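Side-chain contacts in salicylic acid-binding protein 2 (Nicotiana tabacum, PDB 1XKL), which hydrolyses methyl salicylate to salicylic acid, releasing the active hormone that switches on systemic acquired resistance in plant tissue: residues A[5-10]-A[25-30]; A[19-24]-A[166-171]; A[38-43]-A[50-55]; A[93-98]-A[194-199]; A[105-110]-A[120-125]. All blocks are in the same frame, centred on the assembly; numbering follows the deposited sequence.

Contact 1 of 5, residues A[5-10]-A[25-30]; sequences KHFVLV and PLLEAA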
# COMPACT_ATOMS: atom_id res chain seq x y z
N LYS A 5 45.50 13.55 -14.97
CA LYS A 5 44.47 14.60 -15.05
C LYS A 5 43.20 14.27 -14.29
O LYS A 5 43.01 13.16 -13.79
CB LYS A 5 44.13 14.89 -16.52
CG LYS A 5 45.22 15.62 -17.30
CD LYS A 5 44.74 16.03 -18.69
CE LYS A 5 45.84 16.74 -19.47
NZ LYS A 5 47.09 15.91 -19.52
N HIS A 6 42.31 15.26 -14.21
CA HIS A 6 41.05 15.10 -13.50
C HIS A 6 39.89 14.92 -14.49
O HIS A 6 39.56 15.84 -15.24
CB HIS A 6 40.80 16.32 -12.62
CG HIS A 6 39.63 16.19 -11.71
ND1 HIS A 6 39.21 17.21 -10.87
CD2 HIS A 6 38.76 15.17 -11.50
CE1 HIS A 6 38.15 16.82 -10.20
NE2 HIS A 6 37.85 15.58 -10.56
N PHE A 7 39.30 13.73 -14.48
CA PHE A 7 38.17 13.39 -15.33
C PHE A 7 36.86 13.62 -14.59
O PHE A 7 36.63 13.04 -13.53
CB PHE A 7 38.25 11.93 -15.77
CG PHE A 7 39.22 11.68 -16.89
CD1 PHE A 7 38.84 11.86 -18.22
CD2 PHE A 7 40.52 11.26 -16.62
CE1 PHE A 7 39.73 11.64 -19.26
CE2 PHE A 7 41.43 11.04 -17.66
CZ PHE A 7 41.04 11.23 -18.98
N VAL A 8 36.00 14.47 -15.15
CA VAL A 8 34.70 14.75 -14.56
C VAL A 8 33.68 14.05 -15.43
O VAL A 8 33.46 14.45 -16.58
CB VAL A 8 34.43 16.26 -14.53
CG1 VAL A 8 33.01 16.54 -14.08
CG2 VAL A 8 35.44 16.93 -13.60
N LEU A 9 33.08 13.00 -14.88
CA LEU A 9 32.11 12.20 -15.62
C LEU A 9 30.68 12.63 -15.32
O LEU A 9 30.24 12.66 -14.18
CB LEU A 9 32.32 10.72 -15.30
CG LEU A 9 33.76 10.19 -15.38
CD1 LEU A 9 33.75 8.67 -15.18
CD2 LEU A 9 34.37 10.53 -16.74
N VAL A 10 29.95 12.97 -16.38
CA VAL A 10 28.58 13.44 -16.27
C VAL A 10 27.62 12.49 -16.96
O VAL A 10 27.64 12.34 -18.19
CB VAL A 10 28.46 14.83 -16.89
CG1 VAL A 10 27.10 15.43 -16.61
CG2 VAL A 10 29.58 15.70 -16.36
N PRO A 25 37.32 2.88 -12.24
CA PRO A 25 38.53 2.15 -11.82
C PRO A 25 39.61 2.18 -12.90
O PRO A 25 40.80 2.29 -12.60
CB PRO A 25 38.03 0.73 -11.58
CG PRO A 25 36.59 0.92 -11.25
CD PRO A 25 36.14 2.00 -12.19
N LEU A 26 39.19 2.06 -14.15
CA LEU A 26 40.14 2.06 -15.28
C LEU A 26 40.93 3.35 -15.38
O LEU A 26 42.14 3.33 -15.60
CB LEU A 26 39.39 1.82 -16.58
CG LEU A 26 39.18 0.38 -17.02
CD1 LEU A 26 39.21 -0.58 -15.85
CD2 LEU A 26 37.88 0.30 -17.80
N LEU A 27 40.24 4.48 -15.25
CA LEU A 27 40.88 5.77 -15.32
C LEU A 27 41.81 5.98 -14.13
O LEU A 27 42.91 6.53 -14.27
CB LEU A 27 39.83 6.88 -15.38
CG LEU A 27 38.97 6.92 -16.65
CD1 LEU A 27 37.91 8.00 -16.51
CD2 LEU A 27 39.86 7.19 -17.86
N GLU A 28 41.37 5.55 -12.95
CA GLU A 28 42.19 5.70 -11.75
C GLU A 28 43.40 4.79 -11.85
O GLU A 28 44.49 5.14 -11.40
CB GLU A 28 41.36 5.36 -10.51
CG GLU A 28 40.07 6.16 -10.41
CD GLU A 28 39.37 6.02 -9.06
OE1 GLU A 28 39.23 4.88 -8.58
OE2 GLU A 28 38.95 7.06 -8.50
N ALA A 29 43.22 3.61 -12.43
CA ALA A 29 44.33 2.69 -12.59
C ALA A 29 45.42 3.36 -13.43
O ALA A 29 46.60 3.09 -13.25
CB ALA A 29 43.86 1.41 -13.25
N ALA A 30 45.00 4.24 -14.33
CA ALA A 30 45.94 4.95 -15.20
C ALA A 30 46.62 6.11 -14.48
O ALA A 30 47.41 6.84 -15.07
CB ALA A 30 45.22 5.45 -16.45
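Phe7 and Leu27 both turn their CG away from their own carbonyl carbon and alongside the backbone N (chi1 -79° and -67°), which aims the phenyl ring of strand 6-10 and the isobutyl group of helix 23-29 at each other. The two side chains cross at about a right angle, and Leu27 uses both methyls. Leu27 CD1 reaches the root of the ring, 3.9 Å from Phe7 CG. Leu27 CD2 stands over the face, 4.3 Å from the centroid of the Phe7 ring and 14° off its normal, in a CH-pi contact. Leu9 CD2, further along the same strand, touches Leu27 CD1 more loosely at 4.4 Å. Strand 6-10, helix 23-29 and strand 33-36 form a beta-alpha-beta unit of the alpha/beta hydrolase fold; here its helix packs on the sheet, with Val34 of strand 33-36 also against Leu27. Leu252 and Ala256 of helix 245-258 pack on Phe7, Leu253, a salicylate-binding residue of that helix, meets Leu27, and His32 stacks edge-to-face with the Phe7 ring. No hydrogen bond spans the two segments. As all three residues are buried and apolar, helix and sheet are probably held here mainly by dispersion and the exclusion of water.

Contact 2 of 5, residues A[19-24]-A[166-171]; sequences SWYKLK and PEDLAL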
# COMPACT_ATOMS: atom_id res chain seq x y z
N SER A 19 26.52 4.90 -13.04
CA SER A 19 26.70 4.34 -14.38
C SER A 19 28.16 4.23 -14.80
O SER A 19 28.50 3.41 -15.66
CB SER A 19 25.88 5.14 -15.42
OG SER A 19 26.18 6.52 -15.44
N TRP A 20 29.02 5.03 -14.20
CA TRP A 20 30.44 5.01 -14.53
C TRP A 20 31.25 4.05 -13.66
O TRP A 20 32.48 4.09 -13.67
CB TRP A 20 31.03 6.41 -14.35
CG TRP A 20 30.30 7.48 -15.10
CD1 TRP A 20 29.39 8.38 -14.60
CD2 TRP A 20 30.45 7.79 -16.49
NE1 TRP A 20 28.97 9.23 -15.60
CE2 TRP A 20 29.60 8.89 -16.77
CE3 TRP A 20 31.21 7.24 -17.53
CZ2 TRP A 20 29.50 9.45 -18.05
CZ3 TRP A 20 31.11 7.80 -18.81
CH2 TRP A 20 30.26 8.89 -19.05
N TYR A 21 30.58 3.16 -12.93
CA TYR A 21 31.32 2.26 -12.04
C TYR A 21 32.37 1.36 -12.69
O TYR A 21 33.37 1.02 -12.06
CB TYR A 21 30.35 1.42 -11.19
CG TYR A 21 29.78 0.19 -11.85
CD1 TYR A 21 30.22 -1.08 -11.49
CD2 TYR A 21 28.80 0.30 -12.83
CE1 TYR A 21 29.68 -2.23 -12.08
CE2 TYR A 21 28.26 -0.84 -13.43
CZ TYR A 21 28.70 -2.10 -13.04
OH TYR A 21 28.13 -3.21 -13.62
N LYS A 22 32.15 0.96 -13.94
CA LYS A 22 33.12 0.12 -14.64
C LYS A 22 34.26 0.94 -15.23
O LYS A 22 35.40 0.48 -15.31
CB LYS A 22 32.45 -0.67 -15.77
CG LYS A 22 31.61 -1.84 -15.31
CD LYS A 22 30.86 -2.44 -16.48
CE LYS A 22 30.27 -3.79 -16.12
NZ LYS A 22 29.39 -4.30 -17.21
N LEU A 23 33.96 2.17 -15.64
CA LEU A 23 34.98 3.04 -16.22
C LEU A 23 35.90 3.68 -15.18
O LEU A 23 37.11 3.74 -15.37
CB LEU A 23 34.34 4.15 -17.06
CG LEU A 23 35.35 5.06 -17.77
CD1 LEU A 23 36.12 4.23 -18.79
CD2 LEU A 23 34.64 6.23 -18.48
N LYS A 24 35.31 4.16 -14.08
CA LYS A 24 36.06 4.84 -13.03
C LYS A 24 37.37 4.17 -12.60
O LYS A 24 38.41 4.81 -12.58
CB LYS A 24 35.16 5.07 -11.81
CG LYS A 24 35.80 5.90 -10.69
CD LYS A 24 34.73 6.36 -9.68
CE LYS A 24 35.34 7.01 -8.44
NZ LYS A 24 36.18 8.19 -8.77
N PRO A 166 23.07 -9.06 -18.80
CA PRO A 166 21.80 -9.06 -18.06
C PRO A 166 21.98 -8.44 -16.68
O PRO A 166 21.03 -7.94 -16.08
CB PRO A 166 21.42 -10.55 -18.00
CG PRO A 166 22.74 -11.26 -18.13
CD PRO A 166 23.45 -10.43 -19.18
N GLU A 167 23.22 -8.44 -16.18
CA GLU A 167 23.51 -7.86 -14.88
C GLU A 167 23.37 -6.33 -14.97
O GLU A 167 22.78 -5.71 -14.10
CB GLU A 167 24.93 -8.23 -14.42
CG GLU A 167 25.19 -9.73 -14.16
CD GLU A 167 25.10 -10.60 -15.41
OE1 GLU A 167 25.54 -10.14 -16.50
OE2 GLU A 167 24.61 -11.75 -15.31
N ASP A 168 23.91 -5.72 -16.03
CA ASP A 168 23.82 -4.27 -16.14
C ASP A 168 22.39 -3.78 -16.33
O ASP A 168 22.04 -2.71 -15.86
CB ASP A 168 24.71 -3.77 -17.27
CG ASP A 168 26.18 -3.94 -16.94
OD1 ASP A 168 26.85 -4.71 -17.64
OD2 ASP A 168 26.64 -3.31 -15.98
N LEU A 169 21.57 -4.57 -17.01
CA LEU A 169 20.18 -4.21 -17.21
C LEU A 169 19.50 -4.26 -15.84
O LEU A 169 18.74 -3.36 -15.47
CB LEU A 169 19.52 -5.20 -18.17
CG LEU A 169 18.00 -5.11 -18.38
CD1 LEU A 169 17.62 -3.74 -18.95
CD2 LEU A 169 17.57 -6.23 -19.31
N ALA A 170 19.78 -5.32 -15.08
CA ALA A 170 19.18 -5.48 -13.75
C ALA A 170 19.59 -4.31 -12.87
O ALA A 170 18.79 -3.81 -12.07
CB ALA A 170 19.64 -6.79 -13.13
N LEU A 171 20.84 -3.88 -13.01
CA LEU A 171 21.35 -2.76 -12.23
C LEU A 171 20.63 -1.47 -12.63
O LEU A 171 20.11 -0.75 -11.77
CB LEU A 171 22.86 -2.64 -12.45
CG LEU A 171 23.60 -1.51 -11.74
CD1 LEU A 171 23.51 -1.67 -10.24
CD2 LEU A 171 25.06 -1.52 -12.19
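Asp168 receives two neighbours of the 19-24 segment on its two carboxylate oxygens. The close-packed part is made by the buried Tyr21, Asp168 and Leu171. Tyr21 OH donates to OD2 of Asp168 at 2.8 Å, meeting that oxygen nearly along its C-O bond and with the phenol ring turned 52° from the carboxylate plane. A single methyl of Leu171, CD2, leans on the outer end of the same ring, 3.5 Å from Tyr21 CE2. The more open side is the partly exposed stem of Lys22, which is extended beyond CG and meets the carboxylate head-on in a short salt bridge, Lys22 NZ to Asp168 OD1 2.6 Å, on the syn lone pair. Lys22 NZ also hydrogen-bonds Leu242 O, and Ser165 OG bonds OD1, so the buried carboxylate of Asp168 is gripped by Tyr21, Lys22 and Ser165. The contact joins the residues leading into helix 23-29, beside the central sheet, to helix 166-175. Leu242 of helix 240-243 touches both Tyr21 and Asp168, Pro245 borders Lys22, and Tyr21 of a second subunit packs on Tyr21 and Leu171.

Contact 3 of 5, residues A[38-43]-A[50-55]; sequences DLAASG and EELRTL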
# COMPACT_ATOMS: atom_id res chain seq x y z
N ASP A 38 26.70 13.03 -9.15
CA ASP A 38 25.28 12.80 -9.34
C ASP A 38 24.71 14.17 -9.64
O ASP A 38 24.97 15.12 -8.90
CB ASP A 38 24.64 12.29 -8.04
CG ASP A 38 24.65 10.78 -7.91
OD1 ASP A 38 24.39 10.31 -6.79
OD2 ASP A 38 24.90 10.07 -8.91
N LEU A 39 23.97 14.31 -10.73
CA LEU A 39 23.37 15.60 -11.03
C LEU A 39 22.17 15.72 -10.08
O LEU A 39 21.93 14.81 -9.27
CB LEU A 39 22.92 15.67 -12.49
CG LEU A 39 24.06 15.75 -13.50
CD1 LEU A 39 23.51 15.68 -14.92
CD2 LEU A 39 24.83 17.03 -13.29
N ALA A 40 21.45 16.83 -10.15
CA ALA A 40 20.30 17.04 -9.28
C ALA A 40 19.23 15.97 -9.52
O ALA A 40 18.98 15.56 -10.65
CB ALA A 40 19.71 18.42 -9.51
N ALA A 41 18.62 15.51 -8.43
CA ALA A 41 17.56 14.49 -8.47
C ALA A 41 17.97 13.22 -9.20
O ALA A 41 17.12 12.48 -9.72
CB ALA A 41 16.30 15.08 -9.10
N SER A 42 19.27 12.95 -9.22
CA SER A 42 19.80 11.76 -9.88
C SER A 42 20.66 10.95 -8.92
O SER A 42 21.25 11.50 -7.98
CB SER A 42 20.64 12.18 -11.09
OG SER A 42 19.94 13.11 -11.90
N GLY A 43 20.73 9.64 -9.16
CA GLY A 43 21.52 8.78 -8.29
C GLY A 43 20.97 8.81 -6.88
O GLY A 43 19.80 8.50 -6.66
N GLU A 50 10.45 17.08 -9.72
CA GLU A 50 9.46 18.15 -9.72
C GLU A 50 10.02 19.46 -9.15
O GLU A 50 9.38 20.51 -9.26
CB GLU A 50 8.23 17.74 -8.90
CG GLU A 50 7.45 16.55 -9.46
CD GLU A 50 8.04 15.20 -9.06
OE1 GLU A 50 7.51 14.17 -9.54
OE2 GLU A 50 9.01 15.16 -8.28
N GLU A 51 11.19 19.40 -8.54
CA GLU A 51 11.80 20.60 -7.97
C GLU A 51 12.69 21.29 -8.99
O GLU A 51 13.18 22.39 -8.75
CB GLU A 51 12.64 20.24 -6.75
CG GLU A 51 11.85 19.60 -5.62
CD GLU A 51 12.75 19.07 -4.51
OE1 GLU A 51 13.57 19.85 -3.99
OE2 GLU A 51 12.63 17.88 -4.17
N LEU A 52 12.91 20.64 -10.13
CA LEU A 52 13.76 21.21 -11.17
C LEU A 52 12.94 21.71 -12.34
O LEU A 52 12.13 20.98 -12.90
CB LEU A 52 14.76 20.15 -11.67
CG LEU A 52 15.47 19.28 -10.62
CD1 LEU A 52 16.44 18.34 -11.32
CD2 LEU A 52 16.20 20.17 -9.63
N ARG A 53 13.14 22.96 -12.71
CA ARG A 53 12.39 23.49 -13.84
C ARG A 53 13.27 24.00 -14.97
O ARG A 53 12.77 24.33 -16.04
CB ARG A 53 11.43 24.57 -13.35
CG ARG A 53 12.00 25.44 -12.25
CD ARG A 53 10.89 26.15 -11.47
NE ARG A 53 10.55 25.47 -10.21
CZ ARG A 53 9.99 24.27 -10.12
NH1 ARG A 53 9.70 23.57 -11.20
NH2 ARG A 53 9.70 23.77 -8.92
N THR A 54 14.58 24.06 -14.74
CA THR A 54 15.53 24.51 -15.76
C THR A 54 16.76 23.60 -15.80
O THR A 54 17.08 22.92 -14.81
CB THR A 54 16.05 25.94 -15.50
OG1 THR A 54 16.91 25.93 -14.35
CG2 THR A 54 14.90 26.90 -15.26
N LEU A 55 17.47 23.60 -16.92
CA LEU A 55 18.66 22.78 -17.04
C LEU A 55 19.68 23.23 -15.99
O LEU A 55 20.46 22.42 -15.48
CB LEU A 55 19.28 22.90 -18.44
CG LEU A 55 20.53 22.03 -18.67
CD1 LEU A 55 20.14 20.57 -18.57
CD2 LEU A 55 21.13 22.34 -20.03
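Apolar packing alone crosses this contact: the methyls of Ala40 and Ala41 close on the branched end of Leu52. Ala40 CB sits against both branches, 3.7 Å from Leu52 CD1 and 3.9 Å from Leu52 CD2, while Ala41 CB meets CD1 of Leu52 alone, also at 3.9 Å. Leu52 holds its CG beside the backbone N (chi1 -44°) with the chain extended from there, which carries the methyls across to the two alanines. All three residues are buried. Hydrogen bonds, by contrast, shape each segment separately. Leu39 to Ser42 form a type II beta turn, closed by Ser42 N to Leu39 O at 3.2 Å. Ser42 OG returns to Ala40 O at 2.9 Å, approaching 52° above the carbonyl plane. In 50-55, Arg53 NH2 reaches Glu50 O at 3.3 Å, on a lone pair in the carbonyl plane but tilted 19° from the guanidinium plane. Asp45 OD2 fixes Ala41 N, and Tyr139 OH bonds Leu52 O. Both segments belong to the long connection between strand 33-36 and helix 55-67. Thr54 is the N-cap of that helix, bonding Asp57 N; Tyr58 of the helix lies against Leu52, and Leu39 and Leu55 rest on helix 83-93.

Contact 4 of 5, residues A[93-98]-A[194-199]; sequences KYPQKI and DERFGS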
# COMPACT_ATOMS: atom_id res chain seq x y z
N LYS A 93 30.48 28.65 -18.42
CA LYS A 93 30.91 29.35 -17.21
C LYS A 93 32.39 29.24 -16.84
O LYS A 93 32.96 30.17 -16.28
CB LYS A 93 30.07 28.87 -16.02
CG LYS A 93 28.68 29.45 -15.96
CD LYS A 93 28.71 30.89 -15.47
CE LYS A 93 27.32 31.48 -15.39
NZ LYS A 93 26.45 30.77 -14.40
N TYR A 94 33.00 28.10 -17.14
CA TYR A 94 34.40 27.87 -16.80
C TYR A 94 35.15 27.30 -18.00
O TYR A 94 35.74 26.22 -17.93
CB TYR A 94 34.49 26.88 -15.63
CG TYR A 94 33.63 27.26 -14.45
CD1 TYR A 94 34.08 28.16 -13.49
CD2 TYR A 94 32.34 26.73 -14.30
CE1 TYR A 94 33.29 28.55 -12.42
CE2 TYR A 94 31.53 27.11 -13.23
CZ TYR A 94 32.02 28.02 -12.29
OH TYR A 94 31.22 28.44 -11.25
N PRO A 95 35.15 28.03 -19.13
CA PRO A 95 35.84 27.54 -20.33
C PRO A 95 37.34 27.30 -20.17
O PRO A 95 37.88 26.36 -20.73
CB PRO A 95 35.54 28.62 -21.36
CG PRO A 95 35.42 29.86 -20.53
CD PRO A 95 34.60 29.38 -19.35
N GLN A 96 37.99 28.15 -19.39
CA GLN A 96 39.44 28.04 -19.21
C GLN A 96 39.90 26.96 -18.24
O GLN A 96 41.11 26.78 -18.04
CB GLN A 96 40.02 29.40 -18.79
CG GLN A 96 39.76 29.81 -17.34
CD GLN A 96 38.32 30.22 -17.06
OE1 GLN A 96 37.38 29.47 -17.32
NE2 GLN A 96 38.15 31.42 -16.51
N LYS A 97 38.97 26.24 -17.64
CA LYS A 97 39.34 25.18 -16.71
C LYS A 97 39.06 23.81 -17.31
O LYS A 97 38.99 22.81 -16.60
CB LYS A 97 38.60 25.37 -15.38
CG LYS A 97 39.06 26.64 -14.67
CD LYS A 97 38.69 26.69 -13.20
CE LYS A 97 37.21 26.94 -12.98
NZ LYS A 97 36.89 27.17 -11.54
N ILE A 98 38.94 23.77 -18.63
CA ILE A 98 38.64 22.52 -19.32
C ILE A 98 39.59 22.24 -20.49
O ILE A 98 39.63 23.00 -21.45
CB ILE A 98 37.20 22.55 -19.83
CG1 ILE A 98 36.26 22.90 -18.67
CG2 ILE A 98 36.83 21.22 -20.46
CD1 ILE A 98 34.87 23.30 -19.09
N ASP A 194 29.49 31.41 -28.48
CA ASP A 194 30.70 31.02 -29.19
C ASP A 194 31.95 31.47 -28.43
O ASP A 194 32.95 30.76 -28.38
CB ASP A 194 30.69 31.64 -30.58
CG ASP A 194 31.80 31.12 -31.47
OD1 ASP A 194 32.17 31.84 -32.41
OD2 ASP A 194 32.29 30.00 -31.23
N GLU A 195 31.87 32.66 -27.86
CA GLU A 195 32.98 33.24 -27.13
C GLU A 195 33.47 32.38 -25.97
O GLU A 195 34.67 32.24 -25.74
CB GLU A 195 32.59 34.62 -26.61
CG GLU A 195 33.76 35.49 -26.24
CD GLU A 195 34.66 35.78 -27.43
OE1 GLU A 195 34.13 36.16 -28.49
OE2 GLU A 195 35.90 35.62 -27.29
N ARG A 196 32.53 31.78 -25.23
CA ARG A 196 32.90 30.97 -24.08
C ARG A 196 32.71 29.48 -24.37
O ARG A 196 33.69 28.76 -24.60
CB ARG A 196 32.08 31.43 -22.87
CG ARG A 196 32.24 32.93 -22.61
CD ARG A 196 31.38 33.44 -21.46
NE ARG A 196 31.78 32.88 -20.17
CZ ARG A 196 32.95 33.10 -19.58
NH1 ARG A 196 33.86 33.86 -20.15
NH2 ARG A 196 33.21 32.55 -18.40
N PHE A 197 31.46 29.02 -24.37
CA PHE A 197 31.15 27.63 -24.66
C PHE A 197 31.99 27.16 -25.84
O PHE A 197 32.73 26.18 -25.74
CB PHE A 197 29.67 27.48 -25.03
CG PHE A 197 29.33 26.16 -25.69
CD1 PHE A 197 29.10 25.02 -24.92
CD2 PHE A 197 29.25 26.06 -27.08
CE1 PHE A 197 28.80 23.80 -25.52
CE2 PHE A 197 28.95 24.84 -27.69
CZ PHE A 197 28.72 23.71 -26.91
N GLY A 198 31.86 27.89 -26.95
CA GLY A 198 32.57 27.55 -28.17
C GLY A 198 34.08 27.61 -28.15
O GLY A 198 34.72 27.10 -29.07
N SER A 199 34.66 28.21 -27.12
CA SER A 199 36.11 28.31 -27.03
C SER A 199 36.73 27.02 -26.51
O SER A 199 37.96 26.91 -26.41
CB SER A 199 36.51 29.47 -26.11
OG SER A 199 36.48 29.09 -24.74
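The guanidinium of Arg196 carries Pro95 over one face and the carbonyl of Lys93 at its edge. The proline ring lies across it obliquely and offset toward the rim: Pro95 CD is 3.6 Å from Arg196 NH2, and Pro95 CG stands 4.0 Å above the guanidinium plane. At the edge, Arg196 NH2 makes a weak, bent bond to Lys93 O, 3.2 Å long with an angle of 126° at the hydrogen. The arginine chain bends at chi3 (66°) to bring its head round to this carbonyl, and Arg196 NE makes a further weak bond to Glu92 O. A second touch comes from Ser199, whose OG is 3.5 Å from Pro95 CB. That hydroxyl is already engaged, donating to Arg196 O at 2.8 Å on a lone pair in the carbonyl plane; Ser199 N bonds the same oxygen. The C-terminal end of helix 83-93 and the loop after it thus meet the turn leading to strand 202-207, on the surface and away from the catalytic and salicylate-binding residues. Arg196 sets a positive group at that helix end, which should suit the helix dipole, though each bond is weak.

Contact 5 of 5, residues A[105-110]-A[120-125]; sequences AAFMPD and EQYNER. With STH (2-amino-4H-1,3-benzoxathiin-4-ol), chain E.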
# COMPACT_ATOMS: atom_id res chain seq x y z
N ALA A 105 28.11 9.67 -27.17
CA ALA A 105 26.76 9.41 -27.64
C ALA A 105 25.82 10.36 -26.90
O ALA A 105 24.78 9.96 -26.38
CB ALA A 105 26.37 7.97 -27.37
N ALA A 106 26.21 11.63 -26.88
CA ALA A 106 25.48 12.67 -26.19
C ALA A 106 24.78 13.66 -27.10
O ALA A 106 24.83 13.56 -28.34
CB ALA A 106 26.45 13.43 -25.29
N PHE A 107 24.11 14.61 -26.46
CA PHE A 107 23.45 15.69 -27.17
C PHE A 107 24.46 16.81 -27.04
O PHE A 107 24.82 17.21 -25.94
CB PHE A 107 22.14 16.09 -26.48
CG PHE A 107 21.02 15.13 -26.71
CD1 PHE A 107 20.37 14.54 -25.63
CD2 PHE A 107 20.60 14.82 -28.00
CE1 PHE A 107 19.32 13.65 -25.83
CE2 PHE A 107 19.54 13.93 -28.22
CZ PHE A 107 18.90 13.34 -27.13
N MSE A 108 24.95 17.29 -28.18
CA MSE A 108 25.94 18.35 -28.20
C MSE A 108 25.32 19.61 -28.78
O MSE A 108 25.00 19.66 -29.97
CB MSE A 108 27.14 17.91 -29.04
CG MSE A 108 28.30 18.88 -29.07
SE MSE A 108 29.72 18.17 -30.14
CE MSE A 108 28.77 18.11 -31.83
N PRO A 109 25.15 20.65 -27.95
CA PRO A 109 24.55 21.93 -28.36
C PRO A 109 25.51 22.81 -29.15
O PRO A 109 26.66 22.43 -29.39
CB PRO A 109 24.21 22.61 -27.02
CG PRO A 109 24.64 21.63 -25.94
CD PRO A 109 25.65 20.74 -26.57
N ASP A 110 25.02 23.98 -29.55
CA ASP A 110 25.82 24.98 -30.25
C ASP A 110 25.44 26.34 -29.68
O ASP A 110 24.67 26.42 -28.71
CB ASP A 110 25.63 24.91 -31.78
CG ASP A 110 24.23 25.32 -32.27
OD1 ASP A 110 23.98 25.11 -33.47
OD2 ASP A 110 23.40 25.84 -31.50
N GLU A 120 15.30 19.22 -30.18
CA GLU A 120 14.19 19.36 -31.13
C GLU A 120 14.48 18.53 -32.37
O GLU A 120 13.61 17.83 -32.88
CB GLU A 120 14.00 20.83 -31.50
CG GLU A 120 13.33 21.65 -30.41
CD GLU A 120 13.36 23.15 -30.67
OE1 GLU A 120 12.58 23.87 -30.02
OE2 GLU A 120 14.15 23.60 -31.52
N GLN A 121 15.72 18.60 -32.85
CA GLN A 121 16.09 17.83 -34.03
C GLN A 121 15.99 16.34 -33.72
O GLN A 121 15.38 15.59 -34.49
CB GLN A 121 17.51 18.21 -34.47
CG GLN A 121 17.60 19.61 -35.05
CD GLN A 121 16.76 19.76 -36.31
OE1 GLN A 121 16.97 19.07 -37.30
NE2 GLN A 121 15.78 20.67 -36.26
N TYR A 122 16.57 15.92 -32.60
CA TYR A 122 16.51 14.51 -32.20
C TYR A 122 15.07 13.98 -32.30
O TYR A 122 14.82 12.95 -32.91
CB TYR A 122 17.01 14.34 -30.76
CG TYR A 122 16.76 12.96 -30.21
CD1 TYR A 122 17.55 11.88 -30.60
CD2 TYR A 122 15.69 12.71 -29.35
CE1 TYR A 122 17.28 10.59 -30.15
CE2 TYR A 122 15.41 11.43 -28.89
CZ TYR A 122 16.20 10.37 -29.30
OH TYR A 122 15.90 9.10 -28.89
N ASN A 123 14.14 14.70 -31.67
CA ASN A 123 12.74 14.30 -31.67
C ASN A 123 12.11 14.28 -33.05
O ASN A 123 11.24 13.46 -33.33
CB ASN A 123 11.94 15.22 -30.76
CG ASN A 123 12.31 15.05 -29.30
OD1 ASN A 123 12.21 13.95 -28.74
ND2 ASN A 123 12.74 16.14 -28.67
N GLU A 124 12.55 15.19 -33.92
CA GLU A 124 12.00 15.27 -35.27
C GLU A 124 12.43 14.09 -36.12
O GLU A 124 11.78 13.77 -37.11
CB GLU A 124 12.42 16.58 -35.93
CG GLU A 124 11.54 17.75 -35.52
CD GLU A 124 12.14 19.09 -35.87
OE1 GLU A 124 12.51 19.28 -37.05
OE2 GLU A 124 12.23 19.95 -34.97
N ARG A 125 13.53 13.44 -35.76
CA ARG A 125 13.95 12.28 -36.54
C ARG A 125 13.92 11.03 -35.68
O ARG A 125 14.67 10.09 -35.92
CB ARG A 125 15.33 12.48 -37.17
CG ARG A 125 16.39 13.01 -36.26
CD ARG A 125 16.79 14.41 -36.70
NE ARG A 125 17.26 14.45 -38.07
CZ ARG A 125 17.72 15.55 -38.67
NH1 ARG A 125 17.76 16.69 -37.98
NH2 ARG A 125 18.12 15.52 -39.94
C8 STH E . 18.75 11.23 -22.72
O8 STH E . 18.29 12.51 -22.65
C1 STH E . 18.27 10.28 -23.77
C2 STH E . 18.80 8.90 -23.79
C3 STH E . 18.34 7.99 -24.80
C4 STH E . 17.36 8.41 -25.75
C5 STH E . 16.84 9.74 -25.73
C6 STH E . 17.28 10.65 -24.75
C7 STH E . 20.48 9.43 -22.11
O2 STH E . 19.78 8.45 -22.87
N7 STH E . 20.89 8.82 -20.93
S7 STH E . 19.71 10.81 -21.79
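Phe107 meets Tyr122 across this contact, and the first segment leads up to it from the end of strand 98-104. Ala105 pairs its backbone with Ile205, and Ala106 O takes bonds from Tyr204 OH and Gln221 NE2. Phe107 then sends its ring edge into the face of Tyr122 in a T-shaped stack, centroids 5.2 Å apart and planes at 75°. Phe107 CE2 comes 3.6 Å from Tyr122 CG, and Phe107 CZ sits 3.8 Å above the Tyr122 ring. Tyr122 reaches over from helix 117-124 with CG anti to its backbone N (chi1 170°). Both rings line the ligand pocket of this alpha/beta hydrolase, where the backbone of Phe107 bonds that of the nucleophile Ser81. The bound benzoxathiin lies at another part of the Phe107 edge, its O8 3.5 Å from Phe107 CE1. C5 of the ligand is 3.4 Å from Tyr122 OH, a hydroxyl held by Gly212 O. Past Phe107 the chain runs on through Met108 and Pro109 toward helix 117-124.

How the contacts relate
Along the chain contact 1 opens first and alternates with contact 2, both drawing on helix 23-29; their centres are 16 Å apart and they meet where Leu9 packs on Trp20 and Leu23. Contact 3 and contact 5 both fall between the two segments of contact 2, and contact 3 touches contact 1 through Leu39 on Val10. Contact 5 also falls between the two segments of contact 4, and Phe197 bridges them by packing on Pro109 and Asp110. Contacts 2 and 4, about 31 Å apart between centres, lie on opposite sides of the chain's centre, as do contacts 1 and 5. Contact 1 lies on the parallel sheet itself, while the others join loops and helices that connect or flank its strands, with contact 5 alone lining the ligand pocket.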